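Local coordinates for flagellar brake protein YcgR (PDB 5Y6H), which acts as a flagellar brake, slowing the motor and reducing motility when bound to cyclic di-GMP, and is seen here as its N-terminal, FliG-binding domain, at residues P29-W34 / T72-T77; F8-P13 / P106-V111. One frame throughout, in Å; residues are numbered along the deposited sequence.

Interaction 1 of 2, residues P29-W34 / T72-T77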
loop_
_atom_site.group_PDB
_atom_site.type_symbol
_atom_site.label_atom_id
_atom_site.label_comp_id
_atom_site.label_asym_id
_atom_site.label_seq_id
_atom_site.Cartn_x
_atom_site.Cartn_y
_atom_site.Cartn_z
ATOM N N PRO A 29 -7.189 4.836 5.978
ATOM C CA PRO A 29 -6.293 5.533 5.051
ATOM C C PRO A 29 -4.918 4.889 5.002
ATOM O O PRO A 29 -4.440 4.301 5.975
ATOM C CB PRO A 29 -6.213 6.954 5.625
ATOM C CG PRO A 29 -7.362 7.073 6.563
ATOM C CD PRO A 29 -7.606 5.703 7.094
ATOM N N LEU A 30 -4.288 4.999 3.838
ATOM C CA LEU A 30 -2.906 4.595 3.649
ATOM C C LEU A 30 -2.047 5.839 3.477
ATOM O O LEU A 30 -2.532 6.889 3.047
ATOM C CB LEU A 30 -2.741 3.710 2.408
ATOM C CG LEU A 30 -3.635 2.491 2.185
ATOM C CD1 LEU A 30 -3.191 1.765 0.925
ATOM C CD2 LEU A 30 -3.621 1.550 3.376
ATOM N N ARG A 31 -0.768 5.717 3.810
ATOM C CA ARG A 31 0.224 6.718 3.443
ATOM C C ARG A 31 1.220 6.090 2.480
ATOM O O ARG A 31 1.809 5.048 2.786
ATOM C CB ARG A 31 0.952 7.274 4.670
ATOM C CG ARG A 31 2.113 8.200 4.316
ATOM C CD ARG A 31 2.813 8.729 5.554
ATOM N NE ARG A 31 1.885 9.388 6.465
ATOM C CZ ARG A 31 2.139 9.621 7.748
ATOM N NH1 ARG A 31 1.235 10.227 8.508
ATOM N NH2 ARG A 31 3.298 9.250 8.273
ATOM N N LEU A 32 1.386 6.712 1.314
ATOM C CA LEU A 32 2.415 6.336 0.352
ATOM C C LEU A 32 3.570 7.313 0.504
ATOM O O LEU A 32 3.378 8.527 0.371
ATOM C CB LEU A 32 1.883 6.370 -1.082
ATOM C CG LEU A 32 1.172 5.155 -1.689
ATOM C CD1 LEU A 32 0.186 4.513 -0.718
ATOM C CD2 LEU A 32 0.466 5.556 -2.982
ATOM N N SER A 33 4.760 6.795 0.785
ATOM C CA SER A 33 5.941 7.625 0.963
ATOM C C SER A 33 7.029 7.213 -0.019
ATOM O O SER A 33 7.242 6.021 -0.263
ATOM C CB SER A 33 6.469 7.535 2.398
ATOM O OG SER A 33 5.488 7.945 3.340
ATOM N N TRP A 34 7.716 8.206 -0.583
ATOM C CA TRP A 34 8.824 7.966 -1.495
ATOM C C TRP A 34 9.919 8.987 -1.221
ATOM O O TRP A 34 9.748 9.920 -0.435
ATOM C CB TRP A 34 8.374 8.040 -2.960
ATOM C CG TRP A 34 7.889 9.400 -3.372
ATOM C CD1 TRP A 34 8.584 10.346 -4.071
ATOM C CD2 TRP A 34 6.600 9.964 -3.109
ATOM N NE1 TRP A 34 7.805 11.464 -4.257
ATOM C CE2 TRP A 34 6.583 11.253 -3.675
ATOM C CE3 TRP A 34 5.460 9.503 -2.445
ATOM C CZ2 TRP A 34 5.468 12.084 -3.600
ATOM C CZ3 TRP A 34 4.354 10.329 -2.376
ATOM C CH2 TRP A 34 4.366 11.604 -2.948
ATOM N N THR A 72 7.044 3.170 0.038
ATOM C CA THR A 72 6.687 2.579 1.322
ATOM C C THR A 72 5.233 2.901 1.643
ATOM O O THR A 72 4.820 4.064 1.579
ATOM C CB THR A 72 7.599 3.095 2.437
ATOM O OG1 THR A 72 8.945 2.679 2.178
ATOM C CG2 THR A 72 7.159 2.550 3.789
ATOM N N ILE A 73 4.462 1.873 1.984
ATOM C CA ILE A 73 3.039 2.011 2.264
ATOM C C ILE A 73 2.812 1.721 3.741
ATOM O O ILE A 73 3.237 0.673 4.245
ATOM C CB ILE A 73 2.208 1.080 1.364
ATOM C CG1 ILE A 73 2.498 1.400 -0.109
ATOM C CG2 ILE A 73 0.731 1.219 1.683
ATOM C CD1 ILE A 73 1.810 0.508 -1.096
ATOM N N THR A 74 2.159 2.659 4.439
ATOM C CA THR A 74 1.889 2.547 5.868
ATOM C C THR A 74 0.409 2.767 6.150
ATOM O O THR A 74 -0.262 3.544 5.465
ATOM C CB THR A 74 2.709 3.567 6.684
ATOM O OG1 THR A 74 2.516 4.878 6.137
ATOM C CG2 THR A 74 4.196 3.211 6.627
ATOM N N ALA A 75 -0.088 2.092 7.183
ATOM C CA ALA A 75 -1.461 2.271 7.631
ATOM C C ALA A 75 -1.540 1.828 9.083
ATOM O O ALA A 75 -0.932 0.823 9.460
ATOM C CB ALA A 75 -2.456 1.472 6.778
ATOM N N GLU A 76 -2.272 2.580 9.901
ATOM C CA GLU A 76 -2.347 2.220 11.308
ATOM C C GLU A 76 -3.693 2.610 11.899
ATOM O O GLU A 76 -4.285 3.628 11.531
ATOM C CB GLU A 76 -1.219 2.865 12.124
ATOM C CG GLU A 76 -1.097 4.369 11.975
ATOM C CD GLU A 76 0.262 4.876 12.422
ATOM O OE1 GLU A 76 0.651 4.584 13.572
ATOM O OE2 GLU A 76 0.943 5.558 11.626
ATOM N N THR A 77 -4.163 1.777 12.828
ATOM C CA THR A 77 -5.352 2.069 13.616
ATOM C C THR A 77 -5.275 1.290 14.925
ATOM O O THR A 77 -4.827 0.140 14.946
ATOM C CB THR A 77 -6.646 1.728 12.856
ATOM O OG1 THR A 77 -7.781 2.120 13.640
ATOM C CG2 THR A 77 -6.735 0.237 12.550
HETATM O O HOH W 1 -3.840 4.794 8.534
HETATM O O HOH W 2 4.386 5.422 4.266
#
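Arg31 and Thr74 form a hydrogen-bonded antiparallel pair, Arg31 N giving to Thr74 O at 2.8 Å and Thr74 N returning to Arg31 O. Ser33 and Thr72 repeat the exchange two residues on. Between these pairs, Ile73 CA sets its C-H against Arg31 O at 3.3 Å. Beyond the Arg31-Thr74 pair, a water joins the backbones, donating to Pro29 O and accepting from Glu76 N.

Apolar contacts gather on the face of Leu32 and Ile73. Their side chains run side by side, Leu32 CD1 meeting Ile73 CG1 at 3.9 Å, while Leu30 uses both methyls, CD1 on Ile73 CG2 and CD2 on Ala75 CB at 3.6 Å.

The other face is polar. With chi1 at 52°, Thr74 OG1 sits between its own backbone N and carbonyl carbon, 3.2 Å from Arg31 CB. A second water hydrogen-bonds to Thr74 OG1 (2.7 Å), Ser33 OG and Arg31 O, joining two hydroxyls to a backbone carbonyl.

Strand 37-47 flanks 30-34 and strand 80-86 flanks 72-77, which makes this two-faced pairing an inner part of the antiparallel sheet of the PilZN domain.

Interaction 2 of 2, residues F8-P13 / P106-V111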
loop_
_atom_site.group_PDB
_atom_site.type_symbol
_atom_site.label_atom_id
_atom_site.label_comp_id
_atom_site.label_asym_id
_atom_site.label_seq_id
_atom_site.Cartn_x
_atom_site.Cartn_y
_atom_site.Cartn_z
ATOM N N PHE A 8 6.950 -9.154 14.045
ATOM C CA PHE A 8 5.867 -8.574 13.264
ATOM C C PHE A 8 6.029 -8.788 11.758
ATOM O O PHE A 8 5.361 -8.108 10.971
ATOM C CB PHE A 8 5.754 -7.083 13.579
ATOM C CG PHE A 8 5.789 -6.777 15.049
ATOM C CD1 PHE A 8 4.772 -7.215 15.881
ATOM C CD2 PHE A 8 6.843 -6.067 15.602
ATOM C CE1 PHE A 8 4.798 -6.942 17.238
ATOM C CE2 PHE A 8 6.875 -5.789 16.960
ATOM C CZ PHE A 8 5.851 -6.228 17.778
ATOM N N LEU A 9 6.885 -9.724 11.349
ATOM C CA LEU A 9 7.179 -9.960 9.941
ATOM C C LEU A 9 6.280 -11.057 9.383
ATOM O O LEU A 9 6.198 -12.150 9.952
ATOM C CB LEU A 9 8.649 -10.346 9.763
ATOM C CG LEU A 9 9.229 -10.392 8.342
ATOM C CD1 LEU A 9 8.652 -9.296 7.448
ATOM C CD2 LEU A 9 10.748 -10.310 8.396
ATOM N N LYS A 10 5.601 -10.759 8.279
ATOM C CA LYS A 10 4.894 -11.766 7.493
ATOM C C LYS A 10 5.672 -12.032 6.211
ATOM O O LYS A 10 5.963 -11.100 5.454
ATOM C CB LYS A 10 3.471 -11.317 7.167
ATOM C CG LYS A 10 2.719 -10.777 8.361
ATOM C CD LYS A 10 2.691 -11.805 9.485
ATOM C CE LYS A 10 1.552 -11.552 10.456
ATOM N NZ LYS A 10 0.992 -12.818 11.016
ATOM N N GLN A 11 5.995 -13.297 5.965
ATOM C CA GLN A 11 6.922 -13.654 4.901
ATOM C C GLN A 11 6.332 -14.546 3.817
ATOM O O GLN A 11 6.672 -14.379 2.643
ATOM C CB GLN A 11 8.160 -14.330 5.510
ATOM C CG GLN A 11 9.213 -13.340 5.984
ATOM C CD GLN A 11 10.590 -13.958 6.054
ATOM O OE1 GLN A 11 10.882 -14.767 6.936
ATOM N NE2 GLN A 11 11.434 -13.610 5.098
ATOM N N ASN A 12 5.458 -15.515 4.176
ATOM C CA ASN A 12 4.951 -16.324 3.072
ATOM C C ASN A 12 3.753 -15.639 2.408
ATOM O O ASN A 12 3.083 -14.807 3.028
ATOM C CB ASN A 12 4.579 -17.732 3.562
ATOM C CG ASN A 12 3.241 -17.789 4.279
ATOM O OD1 ASN A 12 2.184 -17.645 3.668
ATOM N ND2 ASN A 12 3.282 -18.033 5.584
ATOM N N PRO A 13 3.469 -15.945 1.136
ATOM C CA PRO A 13 2.457 -15.154 0.411
ATOM C C PRO A 13 1.047 -15.296 0.962
ATOM O O PRO A 13 0.240 -14.376 0.782
ATOM C CB PRO A 13 2.550 -15.677 -1.033
ATOM C CG PRO A 13 3.772 -16.532 -1.089
ATOM C CD PRO A 13 4.080 -16.987 0.289
ATOM N N PRO A 106 6.636 -9.180 -1.270
ATOM C CA PRO A 106 7.057 -10.496 -0.760
ATOM C C PRO A 106 7.040 -10.582 0.756
ATOM O O PRO A 106 6.884 -11.681 1.301
ATOM C CB PRO A 106 8.474 -10.656 -1.327
ATOM C CG PRO A 106 8.928 -9.257 -1.606
ATOM C CD PRO A 106 7.705 -8.510 -2.025
ATOM N N THR A 107 7.206 -9.461 1.457
ATOM C CA THR A 107 7.100 -9.437 2.910
ATOM C C THR A 107 6.298 -8.216 3.333
ATOM O O THR A 107 6.183 -7.234 2.596
ATOM C CB THR A 107 8.475 -9.424 3.605
ATOM O OG1 THR A 107 9.156 -8.195 3.318
ATOM C CG2 THR A 107 9.334 -10.600 3.156
ATOM N N LEU A 108 5.750 -8.289 4.545
ATOM C CA LEU A 108 4.886 -7.251 5.088
ATOM C C LEU A 108 5.079 -7.209 6.597
ATOM O O LEU A 108 5.229 -8.254 7.235
ATOM C CB LEU A 108 3.419 -7.525 4.722
ATOM C CG LEU A 108 2.278 -6.602 5.158
ATOM C CD1 LEU A 108 1.149 -6.682 4.147
ATOM C CD2 LEU A 108 1.767 -6.979 6.543
ATOM N N TRP A 109 5.083 -6.004 7.163
ATOM C CA TRP A 109 5.115 -5.825 8.610
ATOM C C TRP A 109 3.702 -5.562 9.117
ATOM O O TRP A 109 3.011 -4.674 8.611
ATOM C CB TRP A 109 6.035 -4.671 9.014
ATOM C CG TRP A 109 7.483 -4.860 8.660
ATOM C CD1 TRP A 109 8.142 -4.319 7.594
ATOM C CD2 TRP A 109 8.451 -5.634 9.380
ATOM N NE1 TRP A 109 9.460 -4.712 7.603
ATOM C CE2 TRP A 109 9.675 -5.519 8.689
ATOM C CE3 TRP A 109 8.403 -6.414 10.539
ATOM C CZ2 TRP A 109 10.841 -6.154 9.121
ATOM C CZ3 TRP A 109 9.562 -7.044 10.967
ATOM C CH2 TRP A 109 10.763 -6.910 10.258
ATOM N N PHE A 110 3.269 -6.348 10.101
ATOM C CA PHE A 110 2.013 -6.124 10.816
ATOM C C PHE A 110 2.409 -5.946 12.276
ATOM O O PHE A 110 2.480 -6.920 13.028
ATOM C CB PHE A 110 1.022 -7.285 10.622
ATOM C CG PHE A 110 -0.394 -6.952 11.006
ATOM C CD1 PHE A 110 -1.292 -7.956 11.334
ATOM C CD2 PHE A 110 -0.831 -5.637 11.033
ATOM C CE1 PHE A 110 -2.596 -7.655 11.683
ATOM C CE2 PHE A 110 -2.132 -5.329 11.382
ATOM C CZ PHE A 110 -3.017 -6.339 11.708
ATOM N N VAL A 111 2.679 -4.702 12.662
ATOM C CA VAL A 111 3.280 -4.387 13.955
ATOM C C VAL A 111 2.167 -4.147 14.970
ATOM O O VAL A 111 1.461 -3.137 14.909
ATOM C CB VAL A 111 4.210 -3.172 13.853
ATOM C CG1 VAL A 111 4.931 -2.943 15.170
ATOM C CG2 VAL A 111 5.207 -3.366 12.719
#
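Leu9 lays its CD1 methyl over the centre of the six-membered ring of Trp109, 4.0 Å from the centroid and 4° off the ring normal, a CH-pi contact. Leu9 CG is anti to the backbone N (chi1 -169°), and the side chain crosses the indole at a slant; Leu9 CB lies 3.6 Å from Trp109 CZ3. An alanine in place of Trp109 would probably leave Leu9 CD1 without its aromatic floor and open a gap beneath that side chain. A second CH-pi contact joins Val111 and Phe8: Val111 CG1 stands over one ring face, offset toward the rim, 3.9 Å from the centroid, although Phe8 is poorly ordered. Farther along, Leu9 CD1 also reaches Thr107 CB at 3.8 Å.

Backbone bonds flank these contacts. Phe110 N donates to Phe8 O at 2.9 Å, and Lys10 N to Leu108 O at 2.7 Å; Leu108 N completes the exchange with Lys10 O. Lys10 CB and CG pass beside Leu108 O before the chain leads away toward its amine. At the outer end Gln11 CG lies alongside Thr107 CG2, and Asn12 caps helix 13-26 through OD1 to Ala15 N.

Residues 8-11 are thus held by three backbone bonds and two CH-pi contacts, with no salt bridge between the segments: the side-chain part of the contact is mainly apolar and CH-pi in kind, and its hydrogen bonds are carried by backbone groups.

How the interactions relate
From the N terminus, the chain first lays down 8-13 at one edge of the sheet, then passes through helix 13-26 into 29-34. Interaction 1 closes the smaller loop when 72-77 returns to pair with 29-34, enclosing strands 37-47 and 50-54 and helix 59-67. Interaction 2 closes last, as 106-111 comes back to 8-13, so its loop contains interaction 1 entirely and the two do not cross. Their centres lie 15 Å apart and their nearest atoms about 7 Å, without touching. Strand 80-86 bridges the distance, pairing with 72-77 on one side and 108-111 on the other, and makes both contacts parts of one continuous sheet.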